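Local coordinates for DNA repair protein XRCC1 (Mus musculus, PDB 3PC6) that serves as a scaffold in DNA single-strand break repair, assembling repair protein complexes, and is represented here by its second BRCT domain, at residues Val46-Thr51 with Leu87-Tyr92; Pro57-Ala62 with Leu69-Pro74. All blocks are in the same frame, centred on the assembly; numbering follows the deposited sequence. Where two conformers were deposited one is given.

Interaction 1. Residues Val46-Thr51 with Leu87-Tyr92; sequences VQFVIT and LPHQLY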
loop_
_atom_site.group_PDB
_atom_site.type_symbol
_atom_site.label_atom_id
_atom_site.label_comp_id
_atom_site.label_asym_id
_atom_site.label_seq_id
_atom_site.Cartn_x
_atom_site.Cartn_y
_atom_site.Cartn_z
ATOM N N VAL B 46 4.870 -12.662 9.891
ATOM C CA VAL B 46 3.989 -13.099 8.805
ATOM C C VAL B 46 2.944 -14.131 9.272
ATOM O O VAL B 46 3.269 -15.092 9.969
ATOM C CB VAL B 46 4.796 -13.664 7.614
ATOM C CG1 VAL B 46 3.862 -14.227 6.534
ATOM C CG2 VAL B 46 5.707 -12.582 7.035
ATOM N N GLN B 47 1.690 -13.909 8.882
ATOM C CA GLN B 47 0.601 -14.812 9.198
ATOM C C GLN B 47 -0.037 -15.437 7.949
ATOM O O GLN B 47 -0.477 -16.591 7.988
ATOM C CB GLN B 47 -0.446 -14.082 10.039
ATOM C CG GLN B 47 0.124 -13.540 11.348
ATOM C CD GLN B 47 -0.794 -12.534 12.026
ATOM O OE1 GLN B 47 -1.453 -11.739 11.363
ATOM N NE2 GLN B 47 -0.834 -12.564 13.354
ATOM N N PHE B 48 -0.079 -14.675 6.853
ATOM C CA PHE B 48 -0.682 -15.125 5.601
ATOM C C PHE B 48 0.277 -14.970 4.429
ATOM O O PHE B 48 0.759 -13.879 4.153
ATOM C CB PHE B 48 -1.974 -14.352 5.302
ATOM C CG PHE B 48 -2.982 -14.461 6.395
ATOM C CD1 PHE B 48 -3.061 -13.492 7.379
ATOM C CD2 PHE B 48 -3.805 -15.582 6.484
ATOM C CE1 PHE B 48 -3.972 -13.613 8.425
ATOM C CE2 PHE B 48 -4.727 -15.711 7.528
ATOM C CZ PHE B 48 -4.804 -14.727 8.502
ATOM N N VAL B 49 0.544 -16.081 3.760
ATOM C CA VAL B 49 1.327 -16.103 2.525
ATOM C C VAL B 49 0.346 -16.212 1.359
ATOM O O VAL B 49 -0.378 -17.210 1.235
ATOM C CB VAL B 49 2.284 -17.306 2.532
ATOM C CG1 VAL B 49 3.033 -17.424 1.204
ATOM C CG2 VAL B 49 3.256 -17.187 3.707
ATOM N N ILE B 50 0.287 -15.168 0.537
ATOM C CA ILE B 50 -0.625 -15.134 -0.602
ATOM C C ILE B 50 0.121 -15.572 -1.847
ATOM O O ILE B 50 1.166 -15.012 -2.171
ATOM C CB ILE B 50 -1.191 -13.725 -0.842
ATOM C CG1 ILE B 50 -1.765 -13.138 0.453
ATOM C CG2 ILE B 50 -2.210 -13.746 -1.977
ATOM C CD1 ILE B 50 -2.891 -13.958 1.107
ATOM N N THR B 51 -0.399 -16.587 -2.530
ATOM C CA THR B 51 0.287 -17.152 -3.689
ATOM C C THR B 51 -0.674 -17.603 -4.790
ATOM O O THR B 51 -1.693 -18.228 -4.510
ATOM C CB THR B 51 1.186 -18.342 -3.290
ATOM O OG1 THR B 51 1.689 -18.982 -4.471
ATOM C CG2 THR B 51 0.413 -19.363 -2.453
ATOM N N LEU B 87 -13.430 -12.713 5.326
ATOM C CA LEU B 87 -13.861 -14.089 5.085
ATOM C C LEU B 87 -12.826 -15.084 5.628
ATOM O O LEU B 87 -11.655 -14.734 5.809
ATOM C CB LEU B 87 -14.099 -14.310 3.591
ATOM C CG LEU B 87 -15.029 -13.287 2.933
ATOM C CD1 LEU B 87 -14.968 -13.377 1.411
ATOM C CD2 LEU B 87 -16.452 -13.472 3.434
ATOM N N PRO B 88 -13.253 -16.332 5.903
ATOM C CA PRO B 88 -12.301 -17.351 6.370
ATOM C C PRO B 88 -11.316 -17.741 5.269
ATOM O O PRO B 88 -11.743 -18.098 4.165
ATOM C CB PRO B 88 -13.198 -18.556 6.708
ATOM C CG PRO B 88 -14.607 -18.020 6.757
ATOM C CD PRO B 88 -14.634 -16.842 5.834
ATOM N N HIS B 89 -10.021 -17.680 5.570
ATOM C CA HIS B 89 -8.985 -17.981 4.572
ATOM C C HIS B 89 -9.017 -19.447 4.163
ATOM O O HIS B 89 -8.565 -19.810 3.076
ATOM C CB HIS B 89 -7.601 -17.655 5.116
ATOM C CG HIS B 89 -7.257 -18.384 6.379
ATOM N ND1 HIS B 89 -6.603 -19.598 6.385
ATOM C CD2 HIS B 89 -7.487 -18.074 7.675
ATOM C CE1 HIS B 89 -6.435 -20.000 7.633
ATOM N NE2 HIS B 89 -6.967 -19.096 8.433
ATOM N N GLN B 90 -9.545 -20.293 5.040
ATOM C CA GLN B 90 -9.589 -21.733 4.765
ATOM C C GLN B 90 -10.305 -22.068 3.459
ATOM O O GLN B 90 -9.977 -23.055 2.797
ATOM C CB GLN B 90 -10.240 -22.504 5.926
ATOM C CG GLN B 90 -9.436 -22.504 7.216
ATOM C CD GLN B 90 -9.820 -21.361 8.123
ATOM O OE1 GLN B 90 -10.269 -20.308 7.657
ATOM N NE2 GLN B 90 -9.645 -21.549 9.426
ATOM N N LEU B 91 -11.274 -21.232 3.099
ATOM C CA LEU B 91 -12.053 -21.415 1.878
ATOM C C LEU B 91 -11.210 -21.200 0.625
ATOM O O LEU B 91 -11.651 -21.501 -0.485
ATOM C CB LEU B 91 -13.242 -20.449 1.862
ATOM C CG LEU B 91 -14.337 -20.702 2.898
ATOM C CD1 LEU B 91 -15.281 -19.508 2.996
ATOM C CD2 LEU B 91 -15.098 -21.973 2.548
ATOM N N TYR B 92 -10.000 -20.678 0.816
ATOM C CA TYR B 92 -9.105 -20.338 -0.287
ATOM C C TYR B 92 -7.697 -20.861 -0.036
ATOM O O TYR B 92 -6.723 -20.375 -0.619
ATOM C CB TYR B 92 -9.066 -18.807 -0.453
ATOM C CG TYR B 92 -10.437 -18.191 -0.608
ATOM C CD1 TYR B 92 -11.049 -18.123 -1.856
ATOM C CD2 TYR B 92 -11.128 -17.686 0.489
ATOM C CE1 TYR B 92 -12.310 -17.571 -2.009
ATOM C CE2 TYR B 92 -12.391 -17.133 0.345
ATOM C CZ TYR B 92 -12.974 -17.082 -0.912
ATOM O OH TYR B 92 -14.223 -16.531 -1.083
#
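F48 and H89 alone carry this contact, an edge-to-face aromatic pair between a sheet strand and the loop that follows helix 75-83. Along the first segment, V46 and Q47 lead into the strand. Q47 is tied by its backbone to both H12 and A70, and its OE1 accepts a further bond from the backbone N of H12. F48 then sends its ring out from the strand, with CG anti to the carbonyl carbon (chi1 -57°). CE2, at the edge of that ring, comes over one face of the H89 imidazole and lies 3.6 Å from CD2 of H89. The ring centroids of F48 and H89 stand 5.4 Å apart with their planes at 66°, a T-shaped pair in which phenylalanine gives the edge and histidine the face. H89 has CG set between its own backbone N and carbonyl carbon (chi1 58°), which turns one imidazole face to the edge of the F48 ring. Within its own segment, OE1 of Q90 lies over the centre of the opposite face, 3.5 Å above its plane, so the imidazole is held between the two. Further along, V49 packs on F71 and I50 on I77. W76 of helix 75-83 meets F48 and touches H89, so the pair belongs to a partly exposed aromatic cluster between the parallel sheet and the C-terminal helix of the BRCT fold.

Interaction 2. Residues Pro57-Ala62 with Leu69-Pro74; sequences PNFEEA and LAFVRP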
loop_
_atom_site.group_PDB
_atom_site.type_symbol
_atom_site.label_atom_id
_atom_site.label_comp_id
_atom_site.label_asym_id
_atom_site.label_seq_id
_atom_site.Cartn_x
_atom_site.Cartn_y
_atom_site.Cartn_z
ATOM N N PRO B 57 7.835 -26.251 -2.248
ATOM C CA PRO B 57 8.355 -27.172 -1.231
ATOM C C PRO B 57 9.125 -26.464 -0.118
ATOM O O PRO B 57 9.227 -27.001 0.982
ATOM C CB PRO B 57 9.291 -28.099 -2.028
ATOM C CG PRO B 57 8.785 -28.048 -3.419
ATOM C CD PRO B 57 8.216 -26.659 -3.616
ATOM N N ASN B 58 9.666 -25.285 -0.406
ATOM C CA ASN B 58 10.386 -24.516 0.607
ATOM C C ASN B 58 9.470 -23.944 1.690
ATOM O O ASN B 58 9.943 -23.504 2.738
ATOM C CB ASN B 58 11.200 -23.393 -0.040
ATOM C CG ASN B 58 12.316 -23.920 -0.923
ATOM O OD1 ASN B 58 12.745 -25.065 -0.784
ATOM N ND2 ASN B 58 12.788 -23.086 -1.838
ATOM N N PHE B 59 8.163 -23.950 1.436
ATOM C CA PHE B 59 7.193 -23.507 2.435
ATOM C C PHE B 59 7.336 -24.396 3.680
ATOM O O PHE B 59 7.024 -23.983 4.796
ATOM C CB PHE B 59 5.755 -23.598 1.915
ATOM C CG PHE B 59 5.385 -22.530 0.921
ATOM C CD1 PHE B 59 6.132 -21.361 0.805
ATOM C CD2 PHE B 59 4.257 -22.687 0.117
ATOM C CE1 PHE B 59 5.771 -20.381 -0.114
ATOM C CE2 PHE B 59 3.888 -21.719 -0.794
ATOM C CZ PHE B 59 4.648 -20.563 -0.916
ATOM N N GLU B 60 7.813 -25.619 3.488
ATOM C CA GLU B 60 8.008 -26.509 4.621
ATOM C C GLU B 60 9.040 -25.934 5.601
ATOM O O GLU B 60 8.883 -26.058 6.814
ATOM C CB GLU B 60 8.394 -27.927 4.180
ATOM C CG GLU B 60 8.367 -28.909 5.352
ATOM C CD GLU B 60 8.636 -30.355 4.956
ATOM O OE1 GLU B 60 8.677 -30.661 3.742
ATOM O OE2 GLU B 60 8.802 -31.189 5.873
ATOM N N GLU B 61 10.085 -25.294 5.078
ATOM C CA GLU B 61 11.083 -24.664 5.943
ATOM C C GLU B 61 10.512 -23.417 6.610
ATOM O O GLU B 61 10.815 -23.117 7.763
ATOM C CB GLU B 61 12.365 -24.317 5.171
ATOM C CG GLU B 61 13.005 -25.488 4.447
ATOM C CD GLU B 61 13.321 -26.669 5.356
ATOM O OE1 GLU B 61 13.338 -27.809 4.846
ATOM O OE2 GLU B 61 13.549 -26.470 6.571
ATOM N N ALA B 62 9.685 -22.679 5.879
ATOM C CA ALA B 62 9.030 -21.521 6.460
ATOM C C ALA B 62 8.186 -21.968 7.656
ATOM O O ALA B 62 8.102 -21.275 8.673
ATOM C CB ALA B 62 8.164 -20.836 5.424
ATOM N N LEU B 69 1.709 -20.158 10.094
ATOM C CA LEU B 69 1.499 -19.656 8.734
ATOM C C LEU B 69 0.279 -20.269 8.063
ATOM O O LEU B 69 0.009 -21.465 8.209
ATOM C CB LEU B 69 2.726 -19.963 7.863
ATOM C CG LEU B 69 3.969 -19.095 7.996
ATOM C CD1 LEU B 69 5.069 -19.639 7.092
ATOM C CD2 LEU B 69 3.634 -17.642 7.630
ATOM N N ALA B 70 -0.446 -19.445 7.319
ATOM C CA ALA B 70 -1.524 -19.916 6.458
ATOM C C ALA B 70 -1.197 -19.525 5.027
ATOM O O ALA B 70 -0.773 -18.397 4.774
ATOM C CB ALA B 70 -2.834 -19.293 6.869
ATOM N N PHE B 71 -1.403 -20.452 4.098
ATOM C CA PHE B 71 -1.140 -20.198 2.677
ATOM C C PHE B 71 -2.470 -20.073 1.950
ATOM O O PHE B 71 -3.340 -20.944 2.091
ATOM C CB PHE B 71 -0.295 -21.344 2.110
ATOM C CG PHE B 71 1.006 -21.532 2.851
ATOM C CD1 PHE B 71 1.058 -22.280 4.009
ATOM C CD2 PHE B 71 2.161 -20.895 2.415
ATOM C CE1 PHE B 71 2.247 -22.428 4.704
ATOM C CE2 PHE B 71 3.351 -21.029 3.109
ATOM C CZ PHE B 71 3.389 -21.797 4.257
ATOM N N VAL B 72 -2.640 -18.988 1.195
ATOM C CA VAL B 72 -3.956 -18.636 0.658
ATOM C C VAL B 72 -3.887 -18.083 -0.762
ATOM O O VAL B 72 -2.918 -17.413 -1.117
ATOM C CB VAL B 72 -4.617 -17.551 1.522
ATOM C CG1 VAL B 72 -6.119 -17.475 1.233
ATOM C CG2 VAL B 72 -4.346 -17.798 2.988
ATOM N N ARG B 73 -4.929 -18.351 -1.552
ATOM C CA ARG B 73 -5.072 -17.800 -2.907
ATOM C C ARG B 73 -5.470 -16.318 -2.896
ATOM O O ARG B 73 -6.195 -15.873 -2.019
ATOM C CB ARG B 73 -6.123 -18.597 -3.694
ATOM C CG ARG B 73 -5.718 -20.069 -3.979
ATOM C CD ARG B 73 -4.396 -20.100 -4.722
ATOM N NE ARG B 73 -4.013 -21.441 -5.158
ATOM C CZ ARG B 73 -2.780 -21.777 -5.516
ATOM N NH1 ARG B 73 -1.813 -20.868 -5.477
ATOM N NH2 ARG B 73 -2.508 -23.023 -5.899
ATOM N N PRO B 74 -5.010 -15.549 -3.897
ATOM C CA PRO B 74 -5.382 -14.124 -3.920
ATOM C C PRO B 74 -6.899 -13.882 -3.998
ATOM O O PRO B 74 -7.363 -12.823 -3.570
ATOM C CB PRO B 74 -4.655 -13.573 -5.153
ATOM C CG PRO B 74 -4.158 -14.765 -5.923
ATOM C CD PRO B 74 -4.046 -15.909 -4.949
#
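An offset aromatic stack, buried between a helix and the sheet strand that follows it in the chain, joins residues 57-62 to residues 69-74 within a beta-alpha-beta unit. The two partners are F59 of helix 59-65 and F71, in the middle of strand 70-72. Their ring centroids lie 4.5 Å apart and the planes are inclined at 30°, so the rings are displaced and noticeably tilted. CE2 of F71 makes the closest approach: it lies over one face of the F59 ring, offset toward the rim, and comes within 3.3 Å of CG of F59. CD2 of F71 extends the overlap, 3.6 Å from CD2 of F59, while CZ of F71 turns toward the root of the other side chain and meets CB of F59 at 3.8 Å. The two side chains run roughly antiparallel, one from the helix and one from the strand, and their rings overlap as they pass. In F59, CG stands anti to the carbonyl carbon (chi1 -74°), which carries the ring off the helix toward the strand. One turn further along, the methyl of A62 rests against a single branch of L69, with CB of A62 3.7 Å from CD1 of L69; this small apolar contact closes the end of the interface where the strand begins. An alanine in place of F59 would probably leave the F71 ring without its stacking partner and open a gap between helix and sheet. W55 forms edge-to-face pairs with both F59 and F71, and Y16 with F59, while L63 of helix 59-65 and V49 of strand 48-51 also pack on F71, setting the stack between this helix and the neighbouring strands.

In the fold
The two contacts show how one sheet can present different chemistry according to position. Interaction 1 lies at the surface, where a single edge-to-face pair with a polar imidazole brings the loop after helix 75-83 against strand 48-51; interaction 2 is buried and wholly apolar, with a larger area of offset rings and aliphatic groups. Adjacent parallel strands link them: V49 N lies 2.9 Å from A70 O, a probable hydrogen bond, and just beyond the strand the R73 side chain adds another, NH1 lying 2.8 Å from T51 O. In sequence, interaction 2 falls wholly between the segments of interaction 1. Together they join two neighbouring strands of one BRCT sheet to their surroundings, the loop to 48-51 and the helix to 70-72.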